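Acyl-CoA thioesterase (Alicyclobacillus acidocaldarius subsp. acidocaldarius, PDB 3RQB) probably hydrolyses the thioester bond of acyl-CoA substrates, although its natural substrate and cellular role are not established. Local coordinates at residues G242-G248 / T261-M267; F69-K74 / Q100-T106; L63-F69 / V209-F215; A46-K50 / L180-A184. All blocks are in the same frame, centred on the assembly; numbering follows the deposited sequence.

Contact 1: G242-G248 / T261-M267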
loop_
_atom_site.group_PDB
_atom_site.type_symbol
_atom_site.label_atom_id
_atom_site.label_comp_id
_atom_site.label_asym_id
_atom_site.label_seq_id
_atom_site.Cartn_x
_atom_site.Cartn_y
_atom_site.Cartn_z
ATOM N N GLY B 242 -6.359 -16.114 8.817
ATOM C CA GLY B 242 -7.217 -15.022 9.233
ATOM C C GLY B 242 -7.187 -13.775 8.380
ATOM O O GLY B 242 -7.953 -12.849 8.628
ATOM N N TYR B 243 -6.315 -13.727 7.381
ATOM C CA TYR B 243 -6.270 -12.554 6.508
ATOM C C TYR B 243 -6.124 -12.868 5.031
ATOM O O TYR B 243 -5.709 -13.964 4.649
ATOM C CB TYR B 243 -5.159 -11.594 6.931
ATOM C CG TYR B 243 -5.459 -10.915 8.237
ATOM C CD1 TYR B 243 -6.062 -9.664 8.278
ATOM C CD2 TYR B 243 -5.165 -11.543 9.435
ATOM C CE1 TYR B 243 -6.343 -9.051 9.495
ATOM C CE2 TYR B 243 -5.440 -10.951 10.642
ATOM C CZ TYR B 243 -6.025 -9.705 10.680
ATOM O OH TYR B 243 -6.277 -9.142 11.923
ATOM N N PHE B 244 -6.490 -11.892 4.205
ATOM C CA PHE B 244 -6.193 -11.951 2.782
ATOM C C PHE B 244 -6.041 -10.540 2.223
ATOM O O PHE B 244 -6.330 -9.558 2.913
ATOM C CB PHE B 244 -7.307 -12.681 2.032
ATOM C CG PHE B 244 -8.558 -11.868 1.881
ATOM C CD1 PHE B 244 -9.571 -11.955 2.824
ATOM C CD2 PHE B 244 -8.712 -11.001 0.796
ATOM C CE1 PHE B 244 -10.721 -11.197 2.686
ATOM C CE2 PHE B 244 -9.851 -10.237 0.646
ATOM C CZ PHE B 244 -10.861 -10.332 1.590
ATOM N N ASP B 245 -5.680 -10.457 0.943
ATOM C CA ASP B 245 -5.306 -9.195 0.321
ATOM C C ASP B 245 -5.970 -8.997 -1.039
ATOM O O ASP B 245 -6.366 -9.949 -1.708
ATOM C CB ASP B 245 -3.788 -9.126 0.140
ATOM C CG ASP B 245 -3.327 -9.795 -1.143
ATOM O OD1 ASP B 245 -3.860 -10.872 -1.485
ATOM O OD2 ASP B 245 -2.444 -9.228 -1.817
ATOM N N GLN B 246 -6.065 -7.744 -1.456
ATOM C CA GLN B 246 -6.650 -7.444 -2.738
ATOM C C GLN B 246 -5.679 -6.552 -3.462
ATOM O O GLN B 246 -5.208 -5.568 -2.906
ATOM C CB GLN B 246 -7.987 -6.725 -2.556
ATOM C CG GLN B 246 -8.870 -6.755 -3.785
ATOM C CD GLN B 246 -10.257 -6.213 -3.515
ATOM O OE1 GLN B 246 -11.136 -6.934 -3.043
ATOM N NE2 GLN B 246 -10.465 -4.933 -3.819
ATOM N N ILE B 247 -5.357 -6.921 -4.692
ATOM C CA ILE B 247 -4.606 -6.046 -5.571
ATOM C C ILE B 247 -5.505 -5.645 -6.721
ATOM O O ILE B 247 -6.210 -6.482 -7.285
ATOM C CB ILE B 247 -3.369 -6.739 -6.127
ATOM C CG1 ILE B 247 -2.601 -7.418 -4.996
ATOM C CG2 ILE B 247 -2.490 -5.739 -6.849
ATOM C CD1 ILE B 247 -1.180 -7.785 -5.363
ATOM N N GLY B 248 -5.493 -4.370 -7.077
ATOM C CA GLY B 248 -6.365 -3.933 -8.144
ATOM C C GLY B 248 -5.886 -2.742 -8.939
ATOM O O GLY B 248 -5.093 -1.936 -8.453
ATOM N N THR B 261 -4.325 -0.170 -6.483
ATOM C CA THR B 261 -4.644 -0.275 -5.066
ATOM C C THR B 261 -4.340 -1.616 -4.481
ATOM O O THR B 261 -4.375 -2.636 -5.163
ATOM C CB THR B 261 -6.131 -0.073 -4.787
ATOM O OG1 THR B 261 -6.883 -1.091 -5.453
ATOM C CG2 THR B 261 -6.565 1.268 -5.276
ATOM N N THR B 262 -4.088 -1.590 -3.182
ATOM C CA THR B 262 -3.987 -2.791 -2.384
ATOM C C THR B 262 -4.869 -2.672 -1.152
ATOM O O THR B 262 -5.193 -1.573 -0.677
ATOM C CB THR B 262 -2.545 -3.063 -1.951
ATOM O OG1 THR B 262 -2.119 -2.047 -1.035
ATOM C CG2 THR B 262 -1.631 -3.060 -3.161
ATOM N N GLN B 263 -5.260 -3.828 -0.649
ATOM C CA GLN B 263 -6.146 -3.889 0.485
ATOM C C GLN B 263 -5.706 -5.067 1.320
ATOM O O GLN B 263 -5.447 -6.143 0.781
ATOM C CB GLN B 263 -7.566 -4.125 -0.018
ATOM C CG GLN B 263 -8.664 -3.648 0.897
ATOM C CD GLN B 263 -9.954 -3.418 0.145
ATOM O OE1 GLN B 263 -11.016 -3.865 0.564
ATOM N NE2 GLN B 263 -9.866 -2.720 -0.980
ATOM N N LEU B 264 -5.616 -4.870 2.630
ATOM C CA LEU B 264 -5.415 -5.986 3.542
ATOM C C LEU B 264 -6.699 -6.200 4.323
ATOM O O LEU B 264 -7.221 -5.279 4.954
ATOM C CB LEU B 264 -4.256 -5.732 4.498
ATOM C CG LEU B 264 -3.962 -6.959 5.369
ATOM C CD1 LEU B 264 -3.691 -8.158 4.477
ATOM C CD2 LEU B 264 -2.802 -6.740 6.355
ATOM N N VAL B 265 -7.217 -7.417 4.285
ATOM C CA VAL B 265 -8.533 -7.641 4.827
ATOM C C VAL B 265 -8.604 -8.814 5.784
ATOM O O VAL B 265 -8.247 -9.946 5.446
ATOM C CB VAL B 265 -9.528 -7.873 3.709
ATOM C CG1 VAL B 265 -10.936 -7.819 4.260
ATOM C CG2 VAL B 265 -9.328 -6.838 2.627
ATOM N N TYR B 266 -9.077 -8.515 6.983
ATOM C CA TYR B 266 -9.424 -9.523 7.959
ATOM C C TYR B 266 -10.514 -10.444 7.433
ATOM O O TYR B 266 -11.487 -10.000 6.830
ATOM C CB TYR B 266 -9.929 -8.855 9.222
ATOM C CG TYR B 266 -10.432 -9.841 10.238
ATOM C CD1 TYR B 266 -9.542 -10.568 11.030
ATOM C CD2 TYR B 266 -11.792 -10.056 10.413
ATOM C CE1 TYR B 266 -9.994 -11.482 11.977
ATOM C CE2 TYR B 266 -12.254 -10.967 11.357
ATOM C CZ TYR B 266 -11.351 -11.679 12.138
ATOM O OH TYR B 266 -11.808 -12.584 13.076
HETATM N N MSE B 267 -10.362 -11.730 7.698
HETATM C CA MSE B 267 -11.299 -12.722 7.207
HETATM C C MSE B 267 -11.581 -13.801 8.265
HETATM O O MSE B 267 -10.655 -14.292 8.917
HETATM C CB MSE B 267 -10.713 -13.324 5.945
HETATM C CG MSE B 267 -11.107 -14.740 5.662
HETATM SE SE MSE B 267 -9.715 -15.487 4.551
HETATM C CE MSE B 267 -8.356 -15.805 5.927
#

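Contact 2: F69-K74 / Q100-T106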
loop_
_atom_site.group_PDB
_atom_site.type_symbol
_atom_site.label_atom_id
_atom_site.label_comp_id
_atom_site.label_asym_id
_atom_site.label_seq_id
_atom_site.Cartn_x
_atom_site.Cartn_y
_atom_site.Cartn_z
ATOM N N PHE B 69 -8.029 1.405 9.066
ATOM C CA PHE B 69 -9.264 1.473 9.841
ATOM C C PHE B 69 -9.050 0.853 11.223
ATOM O O PHE B 69 -8.980 -0.378 11.382
ATOM C CB PHE B 69 -10.400 0.753 9.112
ATOM C CG PHE B 69 -10.569 1.176 7.672
ATOM C CD1 PHE B 69 -11.560 2.075 7.308
ATOM C CD2 PHE B 69 -9.740 0.668 6.678
ATOM C CE1 PHE B 69 -11.722 2.469 5.977
ATOM C CE2 PHE B 69 -9.893 1.055 5.338
ATOM C CZ PHE B 69 -10.885 1.955 4.989
ATOM N N ALA B 70 -9.022 1.733 12.225
ATOM C CA ALA B 70 -8.627 1.373 13.578
ATOM C C ALA B 70 -9.780 0.700 14.271
ATOM O O ALA B 70 -9.593 -0.126 15.162
ATOM C CB ALA B 70 -8.208 2.599 14.335
ATOM N N ALA B 71 -10.975 1.023 13.807
ATOM C CA ALA B 71 -12.195 0.573 14.438
ATOM C C ALA B 71 -13.299 1.085 13.550
ATOM O O ALA B 71 -13.149 2.144 12.942
ATOM C CB ALA B 71 -12.315 1.174 15.818
ATOM N N PRO B 72 -14.398 0.315 13.438
ATOM C CA PRO B 72 -15.548 0.714 12.615
ATOM C C PRO B 72 -16.135 2.040 13.086
ATOM O O PRO B 72 -16.414 2.216 14.275
ATOM C CB PRO B 72 -16.554 -0.426 12.837
ATOM C CG PRO B 72 -16.115 -1.090 14.100
ATOM C CD PRO B 72 -14.627 -0.972 14.120
ATOM N N ALA B 73 -16.325 2.970 12.162
ATOM C CA ALA B 73 -16.838 4.268 12.547
ATOM C C ALA B 73 -18.344 4.184 12.810
ATOM O O ALA B 73 -19.075 3.524 12.064
ATOM C CB ALA B 73 -16.520 5.294 11.477
ATOM N N LYS B 74 -18.788 4.824 13.892
ATOM C CA LYS B 74 -20.208 4.955 14.220
ATOM C C LYS B 74 -20.829 5.875 13.185
ATOM O O LYS B 74 -20.090 6.595 12.498
ATOM C CB LYS B 74 -20.398 5.537 15.623
ATOM C CG LYS B 74 -19.921 4.639 16.769
ATOM C CD LYS B 74 -18.457 4.886 17.148
ATOM C CE LYS B 74 -18.168 4.411 18.574
ATOM N NZ LYS B 74 -19.257 3.531 19.118
ATOM N N GLN B 100 -14.117 10.010 16.811
ATOM C CA GLN B 100 -15.501 10.161 17.261
ATOM C C GLN B 100 -15.547 9.873 18.749
ATOM O O GLN B 100 -14.998 8.864 19.201
ATOM C CB GLN B 100 -16.406 9.160 16.566
ATOM C CG GLN B 100 -16.965 9.629 15.270
ATOM C CD GLN B 100 -17.626 8.503 14.527
ATOM O OE1 GLN B 100 -17.246 7.339 14.685
ATOM N NE2 GLN B 100 -18.632 8.832 13.719
ATOM N N ASP B 101 -16.205 10.738 19.515
ATOM C CA ASP B 101 -16.314 10.521 20.954
ATOM C C ASP B 101 -14.931 10.363 21.592
ATOM O O ASP B 101 -14.734 9.500 22.450
ATOM C CB ASP B 101 -17.148 9.268 21.256
ATOM C CG ASP B 101 -18.479 9.256 20.528
ATOM O OD1 ASP B 101 -19.388 10.005 20.950
ATOM O OD2 ASP B 101 -18.620 8.484 19.546
ATOM N N GLY B 102 -13.972 11.175 21.156
ATOM C CA GLY B 102 -12.646 11.190 21.756
ATOM C C GLY B 102 -11.719 10.025 21.427
ATOM O O GLY B 102 -10.554 10.025 21.812
ATOM N N GLU B 103 -12.211 9.031 20.703
ATOM C CA GLU B 103 -11.377 7.877 20.391
ATOM C C GLU B 103 -10.975 7.856 18.915
ATOM O O GLU B 103 -11.710 8.352 18.052
ATOM C CB GLU B 103 -12.074 6.575 20.801
ATOM C CG GLU B 103 -11.983 6.269 22.295
ATOM C CD GLU B 103 -12.758 5.020 22.697
ATOM O OE1 GLU B 103 -14.009 5.052 22.645
ATOM O OE2 GLU B 103 -12.114 4.009 23.066
ATOM N N VAL B 104 -9.796 7.309 18.628
ATOM C CA VAL B 104 -9.349 7.228 17.248
ATOM C C VAL B 104 -10.034 6.116 16.479
ATOM O O VAL B 104 -9.931 4.937 16.813
ATOM C CB VAL B 104 -7.851 7.002 17.116
ATOM C CG1 VAL B 104 -7.495 6.966 15.643
ATOM C CG2 VAL B 104 -7.083 8.093 17.822
ATOM N N VAL B 105 -10.681 6.526 15.402
ATOM C CA VAL B 105 -11.461 5.672 14.530
ATOM C C VAL B 105 -10.641 5.222 13.319
ATOM O O VAL B 105 -10.537 4.023 13.037
ATOM C CB VAL B 105 -12.758 6.358 14.102
ATOM C CG1 VAL B 105 -13.193 5.862 12.734
ATOM C CG2 VAL B 105 -13.834 6.102 15.135
ATOM N N THR B 106 -10.161 6.201 12.552
ATOM C CA THR B 106 -9.420 5.954 11.320
ATOM C C THR B 106 -8.163 6.835 11.201
ATOM O O THR B 106 -8.174 7.979 11.641
ATOM C CB THR B 106 -10.356 6.188 10.119
ATOM O OG1 THR B 106 -11.470 5.285 10.220
ATOM C CG2 THR B 106 -9.635 5.975 8.799
#

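Contact 3: L63-F69 / V209-F215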
loop_
_atom_site.group_PDB
_atom_site.type_symbol
_atom_site.label_atom_id
_atom_site.label_comp_id
_atom_site.label_asym_id
_atom_site.label_seq_id
_atom_site.Cartn_x
_atom_site.Cartn_y
_atom_site.Cartn_z
ATOM N N LEU B 63 -0.840 12.080 -4.698
ATOM C CA LEU B 63 -0.027 11.005 -5.228
ATOM C C LEU B 63 -0.462 9.655 -4.649
ATOM O O LEU B 63 -0.895 8.759 -5.379
ATOM C CB LEU B 63 1.440 11.287 -4.932
ATOM C CG LEU B 63 1.877 12.506 -5.742
ATOM C CD1 LEU B 63 3.250 13.027 -5.338
ATOM C CD2 LEU B 63 1.825 12.160 -7.218
ATOM N N ALA B 64 -0.330 9.503 -3.335
ATOM C CA ALA B 64 -0.655 8.241 -2.698
ATOM C C ALA B 64 -1.526 8.450 -1.469
ATOM O O ALA B 64 -1.511 9.519 -0.859
ATOM C CB ALA B 64 0.618 7.501 -2.325
ATOM N N LEU B 65 -2.285 7.412 -1.123
ATOM C CA LEU B 65 -3.079 7.385 0.096
ATOM C C LEU B 65 -3.055 6.001 0.742
ATOM O O LEU B 65 -3.230 4.985 0.067
ATOM C CB LEU B 65 -4.526 7.773 -0.187
ATOM C CG LEU B 65 -5.400 7.740 1.074
ATOM C CD1 LEU B 65 -4.756 8.520 2.230
ATOM C CD2 LEU B 65 -6.809 8.257 0.809
ATOM N N THR B 66 -2.830 5.979 2.053
ATOM C CA THR B 66 -2.938 4.767 2.846
ATOM C C THR B 66 -3.865 5.077 4.002
ATOM O O THR B 66 -3.605 5.998 4.776
ATOM C CB THR B 66 -1.574 4.314 3.407
ATOM O OG1 THR B 66 -0.744 3.828 2.341
ATOM C CG2 THR B 66 -1.768 3.222 4.453
ATOM N N VAL B 67 -4.961 4.332 4.089
ATOM C CA VAL B 67 -5.929 4.504 5.163
ATOM C C VAL B 67 -5.952 3.249 5.991
ATOM O O VAL B 67 -6.105 2.157 5.458
ATOM C CB VAL B 67 -7.366 4.692 4.634
ATOM C CG1 VAL B 67 -8.350 4.781 5.796
ATOM C CG2 VAL B 67 -7.476 5.912 3.738
ATOM N N ASN B 68 -5.813 3.410 7.298
ATOM C CA ASN B 68 -5.919 2.291 8.221
ATOM C C ASN B 68 -7.180 2.435 9.065
ATOM O O ASN B 68 -7.384 3.475 9.703
ATOM C CB ASN B 68 -4.677 2.238 9.103
ATOM C CG ASN B 68 -3.411 2.495 8.317
ATOM O OD1 ASN B 68 -2.713 3.490 8.538
ATOM N ND2 ASN B 68 -3.123 1.615 7.367
ATOM N N PHE B 69 -8.029 1.405 9.066
ATOM C CA PHE B 69 -9.264 1.473 9.841
ATOM C C PHE B 69 -9.050 0.853 11.223
ATOM O O PHE B 69 -8.980 -0.378 11.382
ATOM C CB PHE B 69 -10.400 0.753 9.112
ATOM C CG PHE B 69 -10.569 1.176 7.672
ATOM C CD1 PHE B 69 -11.560 2.075 7.308
ATOM C CD2 PHE B 69 -9.740 0.668 6.678
ATOM C CE1 PHE B 69 -11.722 2.469 5.977
ATOM C CE2 PHE B 69 -9.893 1.055 5.338
ATOM C CZ PHE B 69 -10.885 1.955 4.989
ATOM N N VAL B 209 -8.593 -3.833 7.227
ATOM C CA VAL B 209 -7.682 -3.181 8.149
ATOM C C VAL B 209 -6.997 -1.972 7.515
ATOM O O VAL B 209 -6.861 -0.915 8.143
ATOM C CB VAL B 209 -6.611 -4.166 8.598
ATOM C CG1 VAL B 209 -5.507 -3.450 9.380
ATOM C CG2 VAL B 209 -7.257 -5.276 9.402
ATOM N N THR B 210 -6.561 -2.138 6.270
ATOM C CA THR B 210 -5.797 -1.103 5.593
ATOM C C THR B 210 -5.986 -1.112 4.075
ATOM O O THR B 210 -6.193 -2.162 3.452
ATOM C CB THR B 210 -4.302 -1.211 5.932
ATOM O OG1 THR B 210 -3.583 -0.149 5.289
ATOM C CG2 THR B 210 -3.765 -2.543 5.475
ATOM N N PHE B 211 -5.914 0.082 3.496
ATOM C CA PHE B 211 -6.208 0.288 2.098
ATOM C C PHE B 211 -5.199 1.300 1.557
ATOM O O PHE B 211 -5.033 2.374 2.136
ATOM C CB PHE B 211 -7.647 0.796 2.024
ATOM C CG PHE B 211 -8.090 1.255 0.661
ATOM C CD1 PHE B 211 -8.493 0.343 -0.306
ATOM C CD2 PHE B 211 -8.164 2.611 0.367
ATOM C CE1 PHE B 211 -8.926 0.775 -1.557
ATOM C CE2 PHE B 211 -8.596 3.047 -0.877
ATOM C CZ PHE B 211 -8.980 2.127 -1.840
ATOM N N THR B 212 -4.510 0.954 0.468
ATOM C CA THR B 212 -3.572 1.887 -0.163
ATOM C C THR B 212 -3.958 2.143 -1.619
ATOM O O THR B 212 -4.469 1.251 -2.297
ATOM C CB THR B 212 -2.096 1.403 -0.098
ATOM O OG1 THR B 212 -1.625 1.456 1.253
ATOM C CG2 THR B 212 -1.206 2.295 -0.926
ATOM N N VAL B 213 -3.746 3.376 -2.079
ATOM C CA VAL B 213 -3.970 3.722 -3.486
ATOM C C VAL B 213 -2.930 4.698 -4.063
ATOM O O VAL B 213 -2.633 5.752 -3.491
ATOM C CB VAL B 213 -5.375 4.308 -3.719
ATOM C CG1 VAL B 213 -5.551 5.578 -2.914
ATOM C CG2 VAL B 213 -5.591 4.590 -5.199
ATOM N N TYR B 214 -2.400 4.347 -5.223
ATOM C CA TYR B 214 -1.458 5.210 -5.910
ATOM C C TYR B 214 -2.170 5.785 -7.125
ATOM O O TYR B 214 -2.783 5.026 -7.891
ATOM C CB TYR B 214 -0.258 4.382 -6.372
ATOM C CG TYR B 214 0.546 3.752 -5.256
ATOM C CD1 TYR B 214 0.369 4.142 -3.931
ATOM C CD2 TYR B 214 1.500 2.786 -5.534
ATOM C CE1 TYR B 214 1.120 3.582 -2.916
ATOM C CE2 TYR B 214 2.254 2.216 -4.526
ATOM C CZ TYR B 214 2.064 2.615 -3.221
ATOM O OH TYR B 214 2.824 2.047 -2.225
ATOM N N PHE B 215 -2.122 7.102 -7.321
ATOM C CA PHE B 215 -2.712 7.632 -8.547
ATOM C C PHE B 215 -1.625 7.776 -9.599
ATOM O O PHE B 215 -0.887 8.753 -9.585
ATOM C CB PHE B 215 -3.275 9.033 -8.308
ATOM C CG PHE B 215 -4.226 9.126 -7.157
ATOM C CD1 PHE B 215 -5.590 9.009 -7.361
ATOM C CD2 PHE B 215 -3.760 9.359 -5.874
ATOM C CE1 PHE B 215 -6.480 9.099 -6.304
ATOM C CE2 PHE B 215 -4.640 9.452 -4.811
ATOM C CZ PHE B 215 -6.004 9.321 -5.028
#

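Contact 4: A46-K50 / L180-A184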
loop_
_atom_site.group_PDB
_atom_site.type_symbol
_atom_site.label_atom_id
_atom_site.label_comp_id
_atom_site.label_asym_id
_atom_site.label_seq_id
_atom_site.Cartn_x
_atom_site.Cartn_y
_atom_site.Cartn_z
ATOM N N ALA B 46 -12.074 8.403 0.874
ATOM C CA ALA B 46 -12.302 9.625 0.104
ATOM C C ALA B 46 -12.384 10.792 1.079
ATOM O O ALA B 46 -11.680 11.792 0.944
ATOM C CB ALA B 46 -13.579 9.513 -0.700
ATOM N N THR B 47 -13.229 10.638 2.088
ATOM C CA THR B 47 -13.270 11.593 3.188
ATOM C C THR B 47 -11.888 11.914 3.790
ATOM O O THR B 47 -11.559 13.075 3.972
ATOM C CB THR B 47 -14.202 11.104 4.295
ATOM O OG1 THR B 47 -15.547 11.114 3.806
ATOM C CG2 THR B 47 -14.098 12.014 5.496
HETATM N N MSE B 48 -11.087 10.899 4.099
HETATM C CA MSE B 48 -9.744 11.128 4.636
HETATM C C MSE B 48 -8.906 12.005 3.712
HETATM O O MSE B 48 -8.059 12.767 4.179
HETATM C CB MSE B 48 -9.007 9.806 4.888
HETATM C CG MSE B 48 -9.517 9.028 6.093
HETATM SE SE MSE B 48 -9.520 10.099 7.728
HETATM C CE MSE B 48 -8.043 9.228 8.655
ATOM N N LEU B 49 -9.137 11.887 2.405
ATOM C CA LEU B 49 -8.349 12.606 1.395
ATOM C C LEU B 49 -8.742 14.084 1.209
ATOM O O LEU B 49 -7.872 14.967 1.066
ATOM C CB LEU B 49 -8.432 11.871 0.057
ATOM C CG LEU B 49 -7.650 12.461 -1.119
ATOM C CD1 LEU B 49 -6.150 12.441 -0.848
ATOM C CD2 LEU B 49 -7.976 11.698 -2.395
ATOM N N LYS B 50 -10.048 14.346 1.207
ATOM C CA LYS B 50 -10.547 15.705 1.075
ATOM C C LYS B 50 -9.924 16.573 2.141
ATOM O O LYS B 50 -9.534 17.701 1.868
ATOM C CB LYS B 50 -12.066 15.753 1.208
ATOM C CG LYS B 50 -12.794 15.006 0.114
ATOM C CD LYS B 50 -12.286 15.412 -1.262
ATOM C CE LYS B 50 -12.718 16.822 -1.638
ATOM N NZ LYS B 50 -12.212 17.198 -2.994
ATOM N N LEU B 180 -15.270 12.890 -12.550
ATOM C CA LEU B 180 -14.263 12.169 -11.802
ATOM C C LEU B 180 -13.236 13.109 -11.209
ATOM O O LEU B 180 -12.794 14.043 -11.871
ATOM C CB LEU B 180 -13.563 11.145 -12.687
ATOM C CG LEU B 180 -12.659 10.211 -11.887
ATOM C CD1 LEU B 180 -13.442 9.539 -10.761
ATOM C CD2 LEU B 180 -12.035 9.180 -12.800
ATOM N N ASP B 181 -12.879 12.856 -9.952
ATOM C CA ASP B 181 -11.766 13.536 -9.298
ATOM C C ASP B 181 -11.033 12.536 -8.412
ATOM O O ASP B 181 -11.351 11.357 -8.415
ATOM C CB ASP B 181 -12.245 14.753 -8.499
ATOM C CG ASP B 181 -12.911 14.378 -7.187
ATOM O OD1 ASP B 181 -13.352 13.222 -7.037
ATOM O OD2 ASP B 181 -12.999 15.256 -6.303
ATOM N N HIS B 182 -10.057 12.994 -7.646
ATOM C CA HIS B 182 -9.210 12.059 -6.913
ATOM C C HIS B 182 -9.934 11.265 -5.833
ATOM O O HIS B 182 -9.816 10.041 -5.764
ATOM C CB HIS B 182 -7.983 12.777 -6.353
ATOM C CG HIS B 182 -7.073 13.309 -7.418
ATOM N ND1 HIS B 182 -6.032 12.572 -7.947
ATOM C CD2 HIS B 182 -7.063 14.494 -8.073
ATOM C CE1 HIS B 182 -5.414 13.285 -8.871
ATOM N NE2 HIS B 182 -6.020 14.456 -8.967
ATOM N N ALA B 183 -10.694 11.948 -4.989
ATOM C CA ALA B 183 -11.358 11.242 -3.897
ATOM C C ALA B 183 -12.361 10.201 -4.420
ATOM O O ALA B 183 -12.435 9.082 -3.911
ATOM C CB ALA B 183 -12.014 12.229 -2.924
ATOM N N ALA B 184 -13.113 10.570 -5.452
ATOM C CA ALA B 184 -14.121 9.686 -6.025
ATOM C C ALA B 184 -13.435 8.434 -6.529
ATOM O O ALA B 184 -13.966 7.312 -6.453
ATOM C CB ALA B 184 -14.830 10.382 -7.165
#

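Contact 1: G242-G248 / T261-M267
Phe244 (chi1 p) arches across this antiparallel strand pair to the partner strand, and Val265 CB sits beneath its ring, 3.8 Å from the centroid, in a CH-pi contact. Met267 fills the space at the edge of the same ring, Met267 CB lying 3.6 Å from Phe244 CD1 and its selenium obliquely beside the ring in a Met-aromatic contact. Helix 195-200 packs on Phe244 from this side, the face shared with Gln246 and Gln263. On the other face Tyr243 lies over the backbone of Tyr266 (Tyr243 CD1 to Tyr266 CA, 3.4 Å), and the edge of the Tyr266 ring abuts its face in a T-shaped stack, planes at 73°. Gly242, whose phi of 98° and psi of -5° would jam a CB against the preceding carbonyl, accepts a hydrogen bond at its O from Met267 N (2.8 Å). Paired backbone hydrogen bonds at Phe244-Val265, Gln246-Gln263 and Gly248-Thr261 fix the register of the beta hairpin formed by strands 243-251 and 257-267 in the C-terminal hotdog domain.

Contact 2: F69-K74 / Q100-T106
The backbones of 69-74 and 100-106 pair only briefly. Phe69 and Thr106 form an antiparallel non-hydrogen-bonded pair (CA-CA 4.7 Å), after which 69-74 leaves the sheet as an irregular loop. The carbonyl of Val105 receives two successive amides at this departure: Ala70 N at 2.9 Å from Val105 O and, weakly, Ala71 N at 3.1 Å from Val105 O. Val105, with phi/psi of -96/-59°, belongs with Thr106 to a classic beta bulge opposite Met98 of strand 91-100. At its other end 100-106 reverses through a type I' turn from Gln100 to Glu103, with Asp101 and Gly102 both at positive phi. The loop following strand 61-69 runs beside the bulged end of the hairpin made by strands 91-100 and 103-113 in the N-terminal hotdog domain. Among the side chains, Gln100 clasps the backbone of Lys74: its NE2 donates to Lys74 O (2.9 Å), while its OE1 accepts a weak bond from Lys74 N (3.1 Å). Between these polar ends, Ala73 CB packs on Val105 CG1 at 3.6 Å. Arg86 of the second subunit binds Val104 O, and Asn88 of that subunit binds Ala70 O.

Contact 3: L63-F69 / V209-F215
This is a central antiparallel strand pairing that joins the N-terminal and C-terminal hotdog domains into one continuous sheet. The strand axes of 63-69 and 210-215 approach to 4.6 Å at 173°, and the register runs unbroken from Leu63-Phe215 to Phe69-Val209. Reciprocal backbone bonds mark the hydrogen-bonded pairs: Leu65 N to Val213 O (2.9 Å) with Val213 N to Leu65 O (2.7 Å), and Val67 N to Phe211 O (2.8 Å) with Phe211 N to Val67 O (2.9 Å). One hydrogen bond closes each end, Phe215 N to Leu63 O and Phe69 N to Val209 O, both 2.8 Å.

The two faces differ in chemistry. Leu65, Val67, Phe211 and Val213 form an apolar one, where Leu65 CB meets Val213 CG1 at 3.6 Å and Phe69 CE2 reaches Phe211 CB at 4.0 Å. The other carries Thr66, Asn68, Thr210 and Thr212, with Ala64 against Tyr214 (Ala64 CB to Tyr214 CD1, 3.7 Å). There Thr66 OG1 and Thr212 OG1 share a hydrogen bond of 2.8 Å. This face meets the second subunit: Asn68 OD1 bonds Thr109 of that chain, Tyr214 OH bonds its Thr262, and Thr66 packs on its counterpart. Helix 41-53 lies over the apolar face, touching Leu65, Val67, Phe69 and Phe215, while strands 103-113 and 257-267 flank the pair within the sheet.

Contact 4: A46-K50 / L180-A184
Apolar packing, centred on two alanines and framed by Leu49 and the chain of Lys50, accounts for most of this helix-to-helix contact. Ala46 and Ala183, both pointing toward the opposite segment, bring their CA atoms to 4.4 Å and their CB atoms to 3.8 Å, an approach that such small side chains allow. Ala46 CB also lies 3.4 Å from Ala183 O, so one helix rests directly on the backbone of the other. One turn on, Leu49 extends its CD2 against the first residues of helix 182-188, 3.7 Å from Ala183 CA and 4.1 Å from His182 CB. The aliphatic part of Lys50 completes the wrapping of Ala183, Lys50 CD lying 3.6 Å from Ala183 CB.

The charged interaction is looser. Lys50 NZ and Asp181 OD2 form a long salt bridge of 3.9 Å, and Asp181 has another charged partner in Arg178.

Of the hydrogen bonds, none crosses between the segments. Asp181 N-caps helix 182-188, its OD1 accepting from Ala184 N at 3.1 Å, while Lys50 N to Ala46 O (3.0 Å) is an ordinary bond of helix 41-53.

The contact thus joins helix 41-53, the long helix that the sheet of a hotdog fold wraps, to the N-terminus of helix 182-188 from the other hotdog domain. Phe12 of helix 11-15 packs on both alanines, the His182 ring stands edge-to-face with Phe215 of strand 206-215, and Leu49 reaches Phe112 of strand 103-113.

How the contacts relate
Contacts 1 and 3 are buried strand pairings of the same sheet, joined where Thr262 O meets Thr212 N and Leu264 N meets Thr210 O, both at 2.9 Å. Contact 1 is local, within one hairpin, whereas contacts 3 and 4 bridge the two domains, one through backbone hydrogen bonds and the other through side-chain packing between helices. They meet where Leu65 and Phe215 of contact 3 touch Leu49. Contact 2, only partly buried, shares Phe69 with contact 3 and relies on a few backbone and Gln100 side-chain hydrogen bonds, two of them weak; its Thr106 also touches Met48 of contact 4. The second subunit touches contacts 1, 2 and 3, but not contact 4.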